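Local atomic coordinates of O-methyltransferase family 3 (Niastella koreensis, PDB entry 7CVW), a protein that transfers a methyl group from S-adenosyl-L-methionine to either hydroxyl of catechol-like compounds with the help of magnesium, without regiospecificity. Residues Tyr70-Met75 with Leu85-Tyr90; Ala96-Asn101 with Val111-Gly116. All coordinates share one frame; numbering follows the deposited sequence.

Contact 1: Tyr70-Met75 with Leu85-Tyr90; sequences YSTIWM and LITLEY. With SAH (S-adenosyl-L-homocysteine), chain E.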
ATOM      1  N   TYR A  70       4.861 -16.831  -8.972  1.00  7.96           N
ATOM      2  CA  TYR A  70       5.231 -16.415  -7.588  1.00  7.67           C
ATOM      3  C   TYR A  70       4.194 -15.398  -7.086  1.00  7.89           C
ATOM      4  O   TYR A  70       3.565 -15.586  -6.028  1.00  7.69           O
ATOM      5  CB  TYR A  70       6.673 -15.916  -7.549  1.00  7.92           C
ATOM      6  CG  TYR A  70       7.138 -15.624  -6.154  1.00  8.29           C
ATOM      7  CD1 TYR A  70       6.931 -14.374  -5.623  1.00  8.71           C
ATOM      8  CD2 TYR A  70       7.737 -16.595  -5.369  1.00  9.02           C
ATOM      9  CE1 TYR A  70       7.313 -14.059  -4.327  1.00  9.18           C
ATOM     10  CE2 TYR A  70       8.117 -16.301  -4.067  1.00  9.56           C
ATOM     11  CZ  TYR A  70       7.906 -15.038  -3.553  1.00  9.43           C
ATOM     12  OH  TYR A  70       8.218 -14.756  -2.261  1.00 10.68           O
ATOM     13  N   SER A  71       3.984 -14.307  -7.824  1.00  7.54           N
ATOM     14  CA  SER A  71       2.980 -13.275  -7.451  1.00  8.06           C
ATOM     15  C   SER A  71       1.604 -13.936  -7.428  1.00  8.16           C
ATOM     16  O   SER A  71       0.798 -13.595  -6.545  1.00  9.69           O
ATOM     17  CB  SER A  71       2.988 -12.078  -8.351  1.00  7.97           C
ATOM     18  OG  SER A  71       2.818 -12.447  -9.702  1.00  8.81           O
ATOM     19  N   THR A  72       1.346 -14.839  -8.380  1.00  9.11           N
ATOM     20  CA  THR A  72       0.062 -15.551  -8.537  1.00  9.52           C
ATOM     21  C   THR A  72      -0.287 -16.307  -7.249  1.00  8.93           C
ATOM     22  O   THR A  72      -1.438 -16.238  -6.770  1.00  9.27           O
ATOM     23  CB  THR A  72       0.160 -16.502  -9.729  1.00 10.74           C
ATOM     24  OG1 THR A  72       0.905 -15.842 -10.763  1.00 12.97           O
ATOM     25  CG2 THR A  72      -1.233 -16.918 -10.160  1.00 11.48           C
ATOM     26  N   ILE A  73       0.673 -17.031  -6.701  1.00  8.92           N
ATOM     27  CA  ILE A  73       0.426 -17.829  -5.466  1.00  9.08           C
ATOM     28  C   ILE A  73       0.068 -16.897  -4.303  1.00  8.84           C
ATOM     29  O   ILE A  73      -0.869 -17.197  -3.562  1.00  8.67           O
ATOM     30  CB  ILE A  73       1.648 -18.705  -5.148  1.00  9.19           C
ATOM     31  CG1 ILE A  73       1.776 -19.805  -6.206  1.00  9.03           C
ATOM     32  CG2 ILE A  73       1.572 -19.273  -3.741  1.00 10.10           C
ATOM     33  CD1 ILE A  73       3.124 -20.485  -6.261  1.00  9.20           C
ATOM     34  N   TRP A  74       0.844 -15.838  -4.079  1.00  9.04           N
ATOM     35  CA  TRP A  74       0.558 -14.849  -3.005  1.00  9.26           C
ATOM     36  C   TRP A  74      -0.879 -14.336  -3.146  1.00  9.23           C
ATOM     37  O   TRP A  74      -1.652 -14.364  -2.162  1.00  9.47           O
ATOM     38  CB  TRP A  74       1.560 -13.707  -3.075  1.00  9.90           C
ATOM     39  CG  TRP A  74       2.864 -13.953  -2.382  1.00  9.34           C
ATOM     40  CD1 TRP A  74       4.093 -14.114  -2.956  1.00  9.64           C
ATOM     41  CD2 TRP A  74       3.071 -13.996  -0.964  1.00  9.40           C
ATOM     42  NE1 TRP A  74       5.045 -14.246  -1.991  1.00  9.97           N
ATOM     43  CE2 TRP A  74       4.447 -14.180  -0.755  1.00 10.13           C
ATOM     44  CE3 TRP A  74       2.223 -13.879   0.140  1.00  9.85           C
ATOM     45  CZ2 TRP A  74       4.998 -14.272   0.528  1.00 10.27           C
ATOM     46  CZ3 TRP A  74       2.762 -13.994   1.403  1.00 10.31           C
ATOM     47  CH2 TRP A  74       4.135 -14.143   1.590  1.00 10.62           C
ATOM     48  N   MET A  75      -1.287 -13.876  -4.319  1.00  9.30           N
ATOM     49  CA  MET A  75      -2.652 -13.303  -4.468  1.00  9.52           C
ATOM     50  C   MET A  75      -3.724 -14.394  -4.396  1.00  9.56           C
ATOM     51  O   MET A  75      -4.746 -14.150  -3.764  1.00 10.10           O
ATOM     52  CB  MET A  75      -2.799 -12.515  -5.770  1.00 10.58           C
ATOM     53  CG  MET A  75      -1.938 -11.276  -5.752  1.00 11.24           C
ATOM     54  SD  MET A  75      -2.199 -10.244  -7.226  1.00 12.13           S
ATOM     55  CE  MET A  75      -1.431 -11.260  -8.479  1.00 13.42           C
ATOM     56  N   LEU A  85      -8.613 -16.804  -9.993  1.00 11.08           N
ATOM     57  CA  LEU A  85      -7.587 -15.891 -10.534  1.00 10.93           C
ATOM     58  C   LEU A  85      -7.266 -16.333 -11.962  1.00 10.18           C
ATOM     59  O   LEU A  85      -6.935 -17.499 -12.203  1.00 12.07           O
ATOM     60  CB  LEU A  85      -6.364 -15.913  -9.619  1.00 11.00           C
ATOM     61  CG  LEU A  85      -5.298 -14.854  -9.906  1.00 11.79           C
ATOM     62  CD1 LEU A  85      -4.503 -14.556  -8.650  1.00 12.03           C
ATOM     63  CD2 LEU A  85      -4.382 -15.286 -11.027  1.00 12.69           C
ATOM     64  N   ILE A  86      -7.395 -15.415 -12.896  1.00  9.76           N
ATOM     65  CA  ILE A  86      -6.994 -15.640 -14.311  1.00  9.78           C
ATOM     66  C   ILE A  86      -5.664 -14.913 -14.526  1.00  9.13           C
ATOM     67  O   ILE A  86      -5.563 -13.753 -14.164  1.00  8.64           O
ATOM     68  CB  ILE A  86      -8.093 -15.127 -15.256  1.00 10.61           C
ATOM     69  CG1 ILE A  86      -9.418 -15.859 -15.010  1.00 11.73           C
ATOM     70  CG2 ILE A  86      -7.618 -15.258 -16.684  1.00 11.12           C
ATOM     71  CD1 ILE A  86     -10.585 -15.307 -15.806  1.00 12.62           C
ATOM     72  N   THR A  87      -4.641 -15.606 -15.010  1.00  8.53           N
ATOM     73  CA  THR A  87      -3.313 -14.975 -15.237  1.00  8.62           C
ATOM     74  C   THR A  87      -2.928 -15.201 -16.689  1.00  8.59           C
ATOM     75  O   THR A  87      -3.168 -16.323 -17.204  1.00  9.07           O
ATOM     76  CB  THR A  87      -2.311 -15.483 -14.196  1.00  9.82           C
ATOM     77  OG1 THR A  87      -1.066 -14.779 -14.345  1.00 10.49           O
ATOM     78  CG2 THR A  87      -2.093 -16.974 -14.282  1.00 10.66           C
ATOM     79  N   LEU A  88      -2.345 -14.186 -17.316  1.00  8.65           N
ATOM     80  CA  LEU A  88      -2.018 -14.193 -18.761  1.00  8.80           C
ATOM     81  C   LEU A  88      -0.504 -14.256 -18.920  1.00  8.77           C
ATOM     82  O   LEU A  88       0.218 -13.517 -18.236  1.00 10.26           O
ATOM     83  CB  LEU A  88      -2.576 -12.945 -19.429  1.00  9.28           C
ATOM     84  CG  LEU A  88      -4.043 -12.630 -19.161  1.00 10.51           C
ATOM     85  CD1 LEU A  88      -4.541 -11.486 -20.042  1.00 10.65           C
ATOM     86  CD2 LEU A  88      -4.932 -13.844 -19.238  1.00 11.08           C
ATOM     87  N   GLU A  89      -0.026 -15.204 -19.722  1.00  8.13           N
ATOM     88  CA  GLU A  89       1.417 -15.409 -19.923  1.00  8.29           C
ATOM     89  C   GLU A  89       1.678 -15.745 -21.385  1.00  8.84           C
ATOM     90  O   GLU A  89       1.182 -16.779 -21.853  1.00  9.07           O
ATOM     91  CB  GLU A  89       1.891 -16.535 -19.004  1.00  8.32           C
ATOM     92  CG  GLU A  89       3.340 -16.917 -19.252  1.00  8.54           C
ATOM     93  CD  GLU A  89       4.306 -15.741 -19.145  1.00  8.62           C
ATOM     94  OE1 GLU A  89       4.296 -15.020 -18.108  1.00  9.24           O
ATOM     95  OE2 GLU A  89       5.067 -15.520 -20.108  1.00  9.12           O
ATOM     96  N   TYR A  90       2.499 -14.938 -22.055  1.00 10.13           N
ATOM     97  CA  TYR A  90       2.805 -15.074 -23.509  1.00 11.63           C
ATOM     98  C   TYR A  90       3.729 -16.264 -23.777  1.00 11.01           C
ATOM     99  O   TYR A  90       3.584 -16.890 -24.859  1.00 10.41           O
ATOM    100  CB  TYR A  90       3.418 -13.754 -24.004  1.00 15.13           C
ATOM    101  CG  TYR A  90       4.145 -13.725 -25.324  1.00 18.86           C
ATOM    102  CD1 TYR A  90       3.541 -14.202 -26.478  1.00 23.09           C
ATOM    103  CD2 TYR A  90       5.380 -13.111 -25.443  1.00 23.64           C
ATOM    104  CE1 TYR A  90       4.171 -14.117 -27.708  1.00 25.84           C
ATOM    105  CE2 TYR A  90       6.032 -13.035 -26.654  1.00 24.79           C
ATOM    106  CZ  TYR A  90       5.429 -13.542 -27.793  1.00 27.16           C
ATOM    107  OH  TYR A  90       6.062 -13.453 -29.004  1.00 30.11           O
TER
HETATM  108  N   SAH E 303       4.137 -11.183 -11.906  1.00 20.00           N
HETATM  109  CA  SAH E 303       5.291 -12.102 -11.961  1.00 20.00           C
HETATM  110  CB  SAH E 303       6.393 -11.538 -12.870  1.00 20.00           C
HETATM  111  CG  SAH E 303       5.970 -11.298 -14.281  1.00 20.00           C
HETATM  112  SD  SAH E 303       7.526 -11.057 -15.230  1.00 20.00           S
HETATM  113  C   SAH E 303       5.791 -12.267 -10.525  1.00 20.00           C
HETATM  114  O   SAH E 303       6.001 -13.357 -10.132  1.00 20.00           O
HETATM  115  OXT SAH E 303       5.948 -11.262  -9.919  1.00 20.00           O
HETATM  116  C5' SAH E 303       6.842 -10.567 -16.844  1.00 20.00           C
HETATM  117  C4' SAH E 303       6.152 -11.716 -17.526  1.00 20.00           C
HETATM  118  O4' SAH E 303       5.385 -11.152 -18.597  1.00 20.00           O
HETATM  119  C3' SAH E 303       7.064 -12.775 -18.183  1.00 20.00           C
HETATM  120  O3' SAH E 303       6.744 -14.093 -17.779  1.00 20.00           O
HETATM  121  C2' SAH E 303       6.823 -12.590 -19.684  1.00 20.00           C
HETATM  122  O2' SAH E 303       6.951 -13.769 -20.432  1.00 20.00           O
HETATM  123  C1' SAH E 303       5.404 -12.056 -19.662  1.00 20.00           C
HETATM  124  N9  SAH E 303       4.994 -11.370 -20.866  1.00 20.00           N
HETATM  125  C8  SAH E 303       5.775 -10.690 -21.754  1.00 20.00           C
HETATM  126  N7  SAH E 303       5.104 -10.212 -22.764  1.00 20.00           N
HETATM  127  C5  SAH E 303       3.800 -10.600 -22.534  1.00 20.00           C
HETATM  128  C6  SAH E 303       2.599 -10.394 -23.240  1.00 20.00           C
HETATM  129  N6  SAH E 303       2.527  -9.747 -24.385  1.00 20.00           N
HETATM  130  N1  SAH E 303       1.485 -10.925 -22.732  1.00 20.00           N
HETATM  131  C2  SAH E 303       1.566 -11.592 -21.581  1.00 20.00           C
HETATM  132  N3  SAH E 303       2.631 -11.861 -20.846  1.00 20.00           N
HETATM  133  C4  SAH E 303       3.725 -11.312 -21.360  1.00 20.00           C
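Thr-72 and Met-75 of helix 70-75 lie against Leu-85 and Thr-87 of strand 85-89, while Ser-71 of the helix holds the amino acid end of S-adenosyl-L-homocysteine (SAH) and Glu-89 of the second segment its ribose. Along the helix, Tyr-70 and Trp-74 make a pair one turn apart: the indole NE1 points almost straight at the phenol OH (N-H...O angle 173°), a long, weak bond, and Tyr-70 CD1 sits in plane at the indole edge. The phenol oxygen has a further partner in Glu-20. Ser-71 holds SAH twice. Its backbone N donates to SAH O at 3.2 Å, and its OG, set between backbone N and carbonyl carbon (chi1 55°), accepts from SAH N at 2.9 Å; Glu-63 also bonds this hydroxyl. Thr-72 divides its two branches: OG1 bonds Glu-63, whereas CG2, anti to the backbone N, reaches Leu-85 CD2 at 3.7 Å, with Thr-87 CG2 slightly farther off. Met-75 adds only its base, CB lying 3.9 Å from Leu-85 CD1, so the two methyls of Leu-85 are shared between residues one helical turn apart. Thr-87 OG1, like Thr-72 OG1, bonds Glu-63 OE1, so one carboxylate oxygen ties helix to strand. Farther along the segment, Glu-89 clamps the ribose: SAH O3' donates to OE1 and SAH O2' to OE2, each at 2.6 Å, a bidentate grip, the side chain bending at chi2. Helix and strand run antiparallel at 169°, with axes 10.1 Å apart. The pair is the helix and second strand of the first beta-alpha-beta unit of a Rossmann-like class I methyltransferase, with the ribose-binding acidic residue near the C-terminal end of that strand.

Contact 2: Ala96-Asn101 with Val111-Gly116; sequences AVAQKN and VQIRTG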
ATOM      1  N   ALA A  96       3.993 -23.185 -18.635  1.00  9.38           N
ATOM      2  CA  ALA A  96       4.104 -24.612 -18.210  1.00  9.53           C
ATOM      3  C   ALA A  96       4.758 -24.678 -16.822  1.00  9.62           C
ATOM      4  O   ALA A  96       4.340 -25.512 -15.981  1.00 10.65           O
ATOM      5  CB  ALA A  96       4.883 -25.432 -19.206  1.00 10.65           C
ATOM      6  N   VAL A  97       5.788 -23.865 -16.601  1.00  8.71           N
ATOM      7  CA  VAL A  97       6.491 -23.809 -15.295  1.00  9.08           C
ATOM      8  C   VAL A  97       5.539 -23.284 -14.235  1.00  8.88           C
ATOM      9  O   VAL A  97       5.446 -23.923 -13.155  1.00  9.25           O
ATOM     10  CB  VAL A  97       7.771 -22.973 -15.383  1.00  8.75           C
ATOM     11  CG1 VAL A  97       8.365 -22.722 -14.003  1.00  9.23           C
ATOM     12  CG2 VAL A  97       8.751 -23.672 -16.295  1.00  9.33           C
ATOM     13  N   ALA A  98       4.823 -22.188 -14.525  1.00  9.26           N
ATOM     14  CA  ALA A  98       3.843 -21.643 -13.579  1.00  9.26           C
ATOM     15  C   ALA A  98       2.791 -22.722 -13.272  1.00  8.90           C
ATOM     16  O   ALA A  98       2.342 -22.823 -12.110  1.00  9.14           O
ATOM     17  CB  ALA A  98       3.232 -20.393 -14.136  1.00  9.17           C
ATOM     18  N   GLN A  99       2.343 -23.486 -14.272  1.00  9.19           N
ATOM     19  CA  GLN A  99       1.254 -24.462 -14.027  1.00  9.83           C
ATOM     20  C   GLN A  99       1.734 -25.509 -13.011  1.00 10.07           C
ATOM     21  O   GLN A  99       0.976 -25.823 -12.082  1.00 10.08           O
ATOM     22  CB  GLN A  99       0.814 -25.144 -15.310  1.00 10.39           C
ATOM     23  CG  GLN A  99      -0.339 -26.103 -15.068  1.00 10.99           C
ATOM     24  CD  GLN A  99      -1.627 -25.366 -14.793  1.00 11.05           C
ATOM     25  OE1 GLN A  99      -2.079 -24.583 -15.625  1.00 12.50           O
ATOM     26  NE2 GLN A  99      -2.189 -25.552 -13.603  1.00 11.95           N
ATOM     27  N   LYS A 100       2.967 -25.986 -13.151  1.00 10.93           N
ATOM     28  CA  LYS A 100       3.547 -26.973 -12.205  1.00 11.78           C
ATOM     29  C   LYS A 100       3.595 -26.349 -10.807  1.00 10.78           C
ATOM     30  O   LYS A 100       3.297 -27.036  -9.811  1.00 10.24           O
ATOM     31  CB  LYS A 100       4.945 -27.400 -12.648  1.00 14.07           C
ATOM     32  CG  LYS A 100       5.572 -28.503 -11.807  1.00 18.52           C
ATOM     33  CD  LYS A 100       6.864 -29.035 -12.401  1.00 23.23           C
ATOM     34  CE  LYS A 100       7.891 -29.384 -11.347  1.00 27.82           C
ATOM     35  NZ  LYS A 100       8.718 -30.548 -11.748  1.00 33.01           N
ATOM     36  N   ASN A 101       3.976 -25.076 -10.715  1.00  9.70           N
ATOM     37  CA  ASN A 101       4.153 -24.389  -9.415  1.00  9.91           C
ATOM     38  C   ASN A 101       2.790 -24.166  -8.745  1.00 10.37           C
ATOM     39  O   ASN A 101       2.670 -24.303  -7.502  1.00 10.17           O
ATOM     40  CB  ASN A 101       4.933 -23.093  -9.612  1.00  9.07           C
ATOM     41  CG  ASN A 101       6.358 -23.305 -10.073  1.00 10.08           C
ATOM     42  OD1 ASN A 101       6.947 -24.371  -9.862  1.00 10.46           O
ATOM     43  ND2 ASN A 101       6.954 -22.266 -10.634  1.00  8.91           N
ATOM     44  N   VAL A 111      -6.923 -21.249 -10.150  1.00 11.22           N
ATOM     45  CA  VAL A 111      -6.069 -20.387 -11.005  1.00 11.14           C
ATOM     46  C   VAL A 111      -6.185 -20.913 -12.420  1.00 12.60           C
ATOM     47  O   VAL A 111      -5.924 -22.090 -12.618  1.00 13.83           O
ATOM     48  CB  VAL A 111      -4.619 -20.349 -10.507  1.00 10.38           C
ATOM     49  CG1 VAL A 111      -3.718 -19.587 -11.475  1.00 10.30           C
ATOM     50  CG2 VAL A 111      -4.559 -19.761  -9.097  1.00 10.30           C
ATOM     51  N   GLN A 112      -6.477 -20.028 -13.366  1.00 12.31           N
ATOM     52  CA  GLN A 112      -6.487 -20.350 -14.799  1.00 12.94           C
ATOM     53  C   GLN A 112      -5.344 -19.581 -15.462  1.00 11.51           C
ATOM     54  O   GLN A 112      -5.354 -18.336 -15.420  1.00 11.55           O
ATOM     55  CB  GLN A 112      -7.810 -19.993 -15.451  1.00 14.74           C
ATOM     56  CG  GLN A 112      -7.801 -20.373 -16.922  1.00 18.63           C
ATOM     57  CD  GLN A 112      -9.081 -20.006 -17.623  1.00 21.47           C
ATOM     58  OE1 GLN A 112      -9.522 -18.856 -17.606  1.00 23.07           O
ATOM     59  NE2 GLN A 112      -9.667 -20.997 -18.278  1.00 25.59           N
ATOM     60  N   ILE A 113      -4.396 -20.300 -16.044  1.00 10.36           N
ATOM     61  CA  ILE A 113      -3.290 -19.689 -16.818  1.00 10.58           C
ATOM     62  C   ILE A 113      -3.719 -19.681 -18.273  1.00 11.25           C
ATOM     63  O   ILE A 113      -4.023 -20.749 -18.784  1.00 11.75           O
ATOM     64  CB  ILE A 113      -1.959 -20.426 -16.648  1.00 11.23           C
ATOM     65  CG1 ILE A 113      -1.568 -20.501 -15.173  1.00 11.24           C
ATOM     66  CG2 ILE A 113      -0.892 -19.761 -17.501  1.00 11.89           C
ATOM     67  CD1 ILE A 113      -0.462 -21.476 -14.878  1.00 11.51           C
ATOM     68  N   ARG A 114      -3.728 -18.511 -18.907  1.00 10.98           N
ATOM     69  CA  ARG A 114      -4.065 -18.408 -20.342  1.00 12.42           C
ATOM     70  C   ARG A 114      -2.790 -18.055 -21.089  1.00 11.01           C
ATOM     71  O   ARG A 114      -2.159 -17.017 -20.743  1.00 11.60           O
ATOM     72  CB  ARG A 114      -5.136 -17.350 -20.550  1.00 13.68           C
ATOM     73  CG  ARG A 114      -6.493 -17.749 -20.009  1.00 16.87           C
ATOM     74  CD  ARG A 114      -7.438 -17.295 -21.072  1.00 21.51           C
ATOM     75  NE  ARG A 114      -8.713 -17.209 -20.482  1.00 25.01           N
ATOM     76  CZ  ARG A 114      -9.767 -16.701 -21.070  1.00 21.59           C
ATOM     77  NH1 ARG A 114      -9.731 -16.214 -22.304  1.00 21.49           N
ATOM     78  NH2 ARG A 114     -10.870 -16.704 -20.372  1.00 23.62           N
ATOM     79  N   THR A 115      -2.380 -18.898 -22.035  1.00 10.67           N
ATOM     80  CA  THR A 115      -1.066 -18.790 -22.713  1.00 10.47           C
ATOM     81  C   THR A 115      -1.239 -18.011 -24.019  1.00  9.99           C
ATOM     82  O   THR A 115      -1.639 -18.576 -25.027  1.00 10.52           O
ATOM     83  CB  THR A 115      -0.440 -20.163 -22.962  1.00 11.03           C
ATOM     84  OG1 THR A 115      -0.426 -20.878 -21.714  1.00 12.29           O
ATOM     85  CG2 THR A 115       0.948 -20.034 -23.555  1.00 11.04           C
ATOM     86  N   GLY A 116      -0.871 -16.744 -24.009  1.00 10.07           N
ATOM     87  CA  GLY A 116      -0.872 -15.904 -25.209  1.00  9.48           C
ATOM     88  C   GLY A 116      -0.607 -14.470 -24.850  1.00  9.39           C
ATOM     89  O   GLY A 116      -0.356 -14.208 -23.667  1.00  9.62           O
TER
HETATM   90  O   HOH W   1      -4.438 -23.176 -15.882  1.00 14.53           O
HETATM   91  O   HOH W   2      -5.025 -24.588 -13.203  1.00 14.71           O
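Ile-113 of strand 111-115 directs its CD1 methyl against the helix backbone at Ala-98 and Gln-99, and this one methyl carries the apolar part of the contact. It lies 3.5 Å from Gln-99 N and 3.8 Å from Ala-98 C, so it presses on the peptide link itself as well as on side chains. Ala-98 CB is 3.9 Å from the same CD1. The nearest alpha carbons, those of Gln-99 and Ile-113, are 7.2 Å apart.

The polar part runs through two waters, since the segments share no direct hydrogen bond. Gln-99 leaves the helix with CG anti to the backbone N and then folds at chi2 (72°), which brings its amide alongside the isoleucine, OE1 lying 3.6 Å from Ile-113 CD1. One water donates to Gln-99 OE1 at 2.8 Å and accepts from Ile-113 N at 2.9 Å. A second accepts from Gln-99 NE2 and donates to Val-111 O at 2.7 Å. Both ends of the amide are therefore used, and with a further bond from NE2 to Asp-103 its rotation is well defined.

Ala-95 of helix 92-104 also touches Ile-113. Within this chain, strand 111-115 is the outermost strand on one side of the sheet and pairs with 84-89, while helix 92-104 is the crossover connecting the two.

Overall arrangement
Contact 1 closes before contact 2 opens along the chain, and each pairs the helix with the second strand of one of two successive beta-alpha-beta units, which share strand 84-89. Their centres are 8 Å apart. The strands join directly: Leu-85 O lies 2.8 Å from Gln-112 N and Thr-87 O 2.8 Å from Arg-114 N, probable hydrogen bonds of parallel neighbours, and Thr-87 CG2 packs on Ile-113 CG1 at 3.7 Å. Relations to SAH differ. The segments of contact 1 hydrogen-bond it through Ser-71 and Glu-89, whereas in contact 2 Gly-116 touches it and the side chain of Ala-98 stays about 8 Å away. The magnesium ion is about 10 Å from the Met-75 side chain.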